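Local atomic coordinates of conserved exported protein (Bacteroides fragilis, PDB entry 3CLW), a protein that is of unknown function but probably hydrolyses O-glycosidic bonds in carbohydrates. Residues A[420-432]-A[441-454]. Sequence-based numbering, arbitrary orientation.
Sequences DLEAATSLMISSY and VAINYSKENQVISL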
loop_
_atom_site.group_PDB
_atom_site.type_symbol
_atom_site.label_atom_id
_atom_site.label_comp_id
_atom_site.label_asym_id
_atom_site.label_seq_id
_atom_site.Cartn_x
_atom_site.Cartn_y
_atom_site.Cartn_z
ATOM N N ASP A 420 -22.548 4.711 -7.642
ATOM C CA ASP A 420 -21.112 4.627 -7.434
ATOM C C ASP A 420 -20.431 5.609 -8.360
ATOM O O ASP A 420 -19.540 6.352 -7.934
ATOM C CB ASP A 420 -20.615 3.222 -7.757
ATOM C CG ASP A 420 -21.101 2.177 -6.773
ATOM O OD1 ASP A 420 -21.499 2.528 -5.637
ATOM O OD2 ASP A 420 -21.068 0.988 -7.154
ATOM N N LEU A 421 -20.889 5.616 -9.615
ATOM C CA LEU A 421 -20.334 6.453 -10.681
ATOM C C LEU A 421 -20.560 7.937 -10.454
ATOM O O LEU A 421 -19.698 8.749 -10.795
ATOM C CB LEU A 421 -20.865 6.043 -12.065
ATOM C CG LEU A 421 -20.482 6.950 -13.264
ATOM C CD1 LEU A 421 -18.978 7.065 -13.526
ATOM C CD2 LEU A 421 -21.202 6.521 -14.560
ATOM N N GLU A 422 -21.708 8.301 -9.893
ATOM C CA GLU A 422 -22.014 9.708 -9.723
ATOM C C GLU A 422 -21.250 10.221 -8.533
ATOM O O GLU A 422 -20.685 11.308 -8.579
ATOM C CB GLU A 422 -23.528 9.962 -9.617
ATOM C CG GLU A 422 -24.183 10.079 -11.008
ATOM C CD GLU A 422 -25.728 9.984 -11.021
ATOM O OE1 GLU A 422 -26.348 9.830 -9.922
ATOM O OE2 GLU A 422 -26.297 10.059 -12.162
ATOM N N ALA A 423 -21.197 9.413 -7.481
ATOM C CA ALA A 423 -20.420 9.744 -6.289
ATOM C C ALA A 423 -18.959 10.064 -6.620
ATOM O O ALA A 423 -18.394 10.999 -6.059
ATOM C CB ALA A 423 -20.502 8.626 -5.288
ATOM N N ALA A 424 -18.373 9.316 -7.557
ATOM C CA ALA A 424 -16.966 9.484 -7.945
ATOM C C ALA A 424 -16.583 10.895 -8.438
ATOM O O ALA A 424 -15.404 11.279 -8.391
ATOM C CB ALA A 424 -16.574 8.442 -8.975
ATOM N N THR A 425 -17.555 11.668 -8.920
ATOM C CA THR A 425 -17.247 13.019 -9.408
ATOM C C THR A 425 -17.902 14.082 -8.551
ATOM O O THR A 425 -17.780 15.271 -8.846
ATOM C CB THR A 425 -17.643 13.244 -10.911
ATOM O OG1 THR A 425 -19.012 12.849 -11.123
ATOM C CG2 THR A 425 -16.743 12.438 -11.810
ATOM N N SER A 426 -18.608 13.663 -7.506
ATOM C CA SER A 426 -19.239 14.614 -6.594
ATOM C C SER A 426 -18.826 14.402 -5.134
ATOM O O SER A 426 -17.880 15.041 -4.668
ATOM C CB SER A 426 -20.771 14.631 -6.770
ATOM O OG SER A 426 -21.370 13.374 -6.483
ATOM N N LEU A 427 -19.508 13.507 -4.419
ATOM C CA LEU A 427 -19.318 13.370 -2.987
ATOM C C LEU A 427 -19.232 11.899 -2.529
ATOM O O LEU A 427 -20.179 11.110 -2.730
ATOM C CB LEU A 427 -20.428 14.107 -2.248
ATOM C CG LEU A 427 -20.377 14.065 -0.723
ATOM C CD1 LEU A 427 -19.365 15.074 -0.160
ATOM C CD2 LEU A 427 -21.747 14.309 -0.132
ATOM N N MET A 428 -18.094 11.552 -1.916
ATOM C CA MET A 428 -17.801 10.186 -1.460
ATOM C C MET A 428 -17.647 10.202 0.049
ATOM O O MET A 428 -16.964 11.060 0.609
ATOM C CB MET A 428 -16.524 9.645 -2.121
ATOM C CG MET A 428 -16.642 9.312 -3.623
ATOM S SD MET A 428 -15.043 9.077 -4.434
ATOM C CE MET A 428 -14.723 10.761 -4.890
ATOM N N ILE A 429 -18.295 9.264 0.723
ATOM C CA ILE A 429 -18.270 9.252 2.152
ATOM C C ILE A 429 -18.455 7.831 2.654
ATOM O O ILE A 429 -19.212 7.056 2.073
ATOM C CB ILE A 429 -19.276 10.292 2.725
ATOM C CG1 ILE A 429 -19.371 10.212 4.249
ATOM C CG2 ILE A 429 -20.609 10.087 2.119
ATOM C CD1 ILE A 429 -20.064 11.411 4.862
ATOM N N SER A 430 -17.715 7.503 3.721
ATOM C CA SER A 430 -17.650 6.150 4.289
ATOM C C SER A 430 -17.425 6.290 5.779
ATOM O O SER A 430 -16.933 7.321 6.225
ATOM C CB SER A 430 -16.505 5.331 3.640
ATOM O OG SER A 430 -15.235 5.991 3.761
ATOM N N SER A 431 -17.797 5.266 6.548
ATOM C CA SER A 431 -17.647 5.294 8.004
ATOM C C SER A 431 -17.060 4.014 8.570
ATOM O O SER A 431 -17.151 2.964 7.941
ATOM C CB SER A 431 -18.986 5.609 8.685
ATOM O OG SER A 431 -19.492 6.849 8.240
ATOM N N TYR A 432 -16.463 4.103 9.758
ATOM C CA TYR A 432 -15.682 2.998 10.337
ATOM C C TYR A 432 -15.819 3.158 11.801
ATOM O O TYR A 432 -15.965 4.268 12.250
ATOM C CB TYR A 432 -14.170 3.077 9.956
ATOM C CG TYR A 432 -13.996 3.228 8.484
ATOM C CD1 TYR A 432 -13.729 2.130 7.686
ATOM C CD2 TYR A 432 -14.157 4.462 7.876
ATOM C CE1 TYR A 432 -13.648 2.253 6.335
ATOM C CE2 TYR A 432 -14.058 4.607 6.512
ATOM C CZ TYR A 432 -13.811 3.495 5.749
ATOM O OH TYR A 432 -13.700 3.620 4.396
ATOM N N VAL A 441 -15.270 9.773 6.702
ATOM C CA VAL A 441 -14.380 10.506 5.816
ATOM C C VAL A 441 -15.154 10.848 4.567
ATOM O O VAL A 441 -15.641 9.956 3.872
ATOM C CB VAL A 441 -13.087 9.704 5.464
ATOM C CG1 VAL A 441 -12.159 10.521 4.586
ATOM C CG2 VAL A 441 -12.352 9.259 6.716
ATOM N N ALA A 442 -15.273 12.143 4.312
ATOM C CA ALA A 442 -16.063 12.680 3.230
ATOM C C ALA A 442 -15.183 13.373 2.225
ATOM O O ALA A 442 -14.405 14.263 2.573
ATOM C CB ALA A 442 -17.108 13.652 3.769
ATOM N N ILE A 443 -15.286 12.960 0.974
ATOM C CA ILE A 443 -14.569 13.660 -0.089
ATOM C C ILE A 443 -15.534 14.502 -0.873
ATOM O O ILE A 443 -16.485 13.965 -1.454
ATOM C CB ILE A 443 -13.865 12.698 -1.079
ATOM C CG1 ILE A 443 -13.014 11.677 -0.323
ATOM C CG2 ILE A 443 -13.041 13.498 -2.115
ATOM C CD1 ILE A 443 -12.564 10.519 -1.188
ATOM N N ASN A 444 -15.273 15.812 -0.902
ATOM C CA ASN A 444 -15.996 16.715 -1.781
ATOM C C ASN A 444 -15.220 16.959 -3.078
ATOM O O ASN A 444 -14.356 17.853 -3.164
ATOM C CB ASN A 444 -16.339 18.033 -1.081
ATOM C CG ASN A 444 -17.292 18.903 -1.911
ATOM O OD1 ASN A 444 -17.539 18.631 -3.084
ATOM N ND2 ASN A 444 -17.820 19.944 -1.301
ATOM N N TYR A 445 -15.555 16.159 -4.093
ATOM C CA TYR A 445 -14.797 16.141 -5.340
ATOM C C TYR A 445 -15.260 17.252 -6.257
ATOM O O TYR A 445 -14.572 17.581 -7.225
ATOM C CB TYR A 445 -14.938 14.784 -6.041
ATOM C CG TYR A 445 -13.755 14.425 -6.903
ATOM C CD1 TYR A 445 -12.606 13.874 -6.333
ATOM C CD2 TYR A 445 -13.772 14.648 -8.279
ATOM C CE1 TYR A 445 -11.511 13.540 -7.096
ATOM C CE2 TYR A 445 -12.666 14.341 -9.060
ATOM C CZ TYR A 445 -11.536 13.768 -8.454
ATOM O OH TYR A 445 -10.423 13.441 -9.198
ATOM N N SER A 446 -16.434 17.816 -5.960
ATOM C CA SER A 446 -17.057 18.832 -6.811
ATOM C C SER A 446 -16.413 20.190 -6.567
ATOM O O SER A 446 -15.678 20.375 -5.583
ATOM C CB SER A 446 -18.557 18.932 -6.511
ATOM O OG SER A 446 -18.772 19.672 -5.313
ATOM N N LYS A 447 -16.713 21.143 -7.447
ATOM C CA LYS A 447 -16.247 22.527 -7.300
ATOM C C LYS A 447 -17.183 23.411 -6.480
ATOM O O LYS A 447 -16.987 24.635 -6.411
ATOM C CB LYS A 447 -16.025 23.164 -8.664
ATOM C CG LYS A 447 -14.776 22.713 -9.370
ATOM C CD LYS A 447 -14.805 23.166 -10.819
ATOM C CE LYS A 447 -15.453 22.119 -11.715
ATOM N NZ LYS A 447 -14.923 22.236 -13.112
ATOM N N GLU A 448 -18.165 22.800 -5.826
ATOM C CA GLU A 448 -19.117 23.535 -5.008
ATOM C C GLU A 448 -19.069 23.085 -3.555
ATOM O O GLU A 448 -19.051 21.888 -3.273
ATOM C CB GLU A 448 -20.552 23.358 -5.550
ATOM N N ASN A 449 -19.086 24.052 -2.641
ATOM C CA ASN A 449 -19.179 23.768 -1.218
ATOM C C ASN A 449 -20.488 23.040 -0.971
ATOM O O ASN A 449 -21.515 23.398 -1.548
ATOM C CB ASN A 449 -19.112 25.057 -0.372
ATOM C CG ASN A 449 -17.909 25.979 -0.740
ATOM O OD1 ASN A 449 -16.739 25.547 -0.855
ATOM N ND2 ASN A 449 -18.206 27.264 -0.896
ATOM N N GLN A 450 -20.465 22.003 -0.147
ATOM C CA GLN A 450 -21.684 21.258 0.138
ATOM C C GLN A 450 -21.925 21.251 1.644
ATOM O O GLN A 450 -20.983 21.386 2.419
ATOM C CB GLN A 450 -21.610 19.844 -0.455
ATOM N N VAL A 451 -23.189 21.164 2.053
ATOM C CA VAL A 451 -23.543 21.072 3.471
ATOM C C VAL A 451 -24.216 19.728 3.677
ATOM O O VAL A 451 -25.032 19.310 2.850
ATOM C CB VAL A 451 -24.487 22.210 3.941
ATOM C CG1 VAL A 451 -24.782 22.093 5.436
ATOM C CG2 VAL A 451 -23.875 23.583 3.658
ATOM N N ILE A 452 -23.852 19.037 4.756
ATOM C CA ILE A 452 -24.429 17.725 5.036
ATOM C C ILE A 452 -24.936 17.611 6.465
ATOM O O ILE A 452 -24.533 18.374 7.335
ATOM C CB ILE A 452 -23.440 16.552 4.716
ATOM C CG1 ILE A 452 -22.250 16.536 5.683
ATOM C CG2 ILE A 452 -22.957 16.597 3.253
ATOM C CD1 ILE A 452 -21.589 15.166 5.801
ATOM N N SER A 453 -25.844 16.670 6.687
ATOM C CA SER A 453 -26.262 16.297 8.027
ATOM C C SER A 453 -25.810 14.877 8.308
ATOM O O SER A 453 -26.052 13.960 7.523
ATOM C CB SER A 453 -27.785 16.424 8.209
ATOM N N LEU A 454 -25.160 14.692 9.440
ATOM C CA LEU A 454 -24.652 13.393 9.796
ATOM C C LEU A 454 -25.464 12.850 10.954
ATOM O O LEU A 454 -25.458 13.408 12.049
ATOM C CB LEU A 454 -23.161 13.498 10.133
ATOM C CG LEU A 454 -22.284 12.269 9.994
ATOM C CD1 LEU A 454 -22.317 11.724 8.551
ATOM C CD2 LEU A 454 -20.846 12.576 10.431
HETATM O O HOH W 1 -14.627 7.872 2.283
#
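Met428 and Ile443 form the central hydrogen-bonded pair of two antiparallel strands, and their backbones grip each other twice: Ile443 N reaches Met428 O at 2.6 Å, and Met428 N returns a bond to Ile443 O. Ser430 and Val441 repeat the pattern two residues along, with the non-hydrogen-bonded pair of Ile429 and Ala442 between, while Tyr445 N closes the other end on Ser426 O. Because side chains alternate, the strands present two different faces. On one lie Met428 and Ile443; just past the strand end, Tyr445 runs beside Met428 in the same direction. The methionine chain bends at its last torsion (chi3 -88°) and brings CE to 4.0 Å from Tyr445 CD1. Ala424 O sits over one face of that ring, offset toward its rim, and the phenol oxygen bonds to Glu321. Farther along this face, Ser430 OG pairs with Tyr432 OH. Helices 328-347 and 391-400 cover these residues, His343 against Met428 and Tyr399 against Ile443. The other face is largely aliphatic: Ile429 CD1, at the end of an extended chain, lies 3.9 Å from Ala442 CB and meets Ile452 CD1 tip to tip, with Leu427 CD2 near Ile452 CG2. Beyond Asn444 the chain turns toward strand 450-455. Asn444 OD1 accepts from Ser446 OG on a lone pair at 2.8 Å, its ND2 donates to Glu448 O and Leu486 O, and Ser446 OG accepts from Glu448 N, an ST turn. Strands 427-433 and 438-444 thus make a beta hairpin whose face bearing Leu427, Ile429 and Ala442 packs against strand 450-455, consistent with the beta-sandwich domain that accompanies the TIM barrel in family 30 glycoside hydrolases.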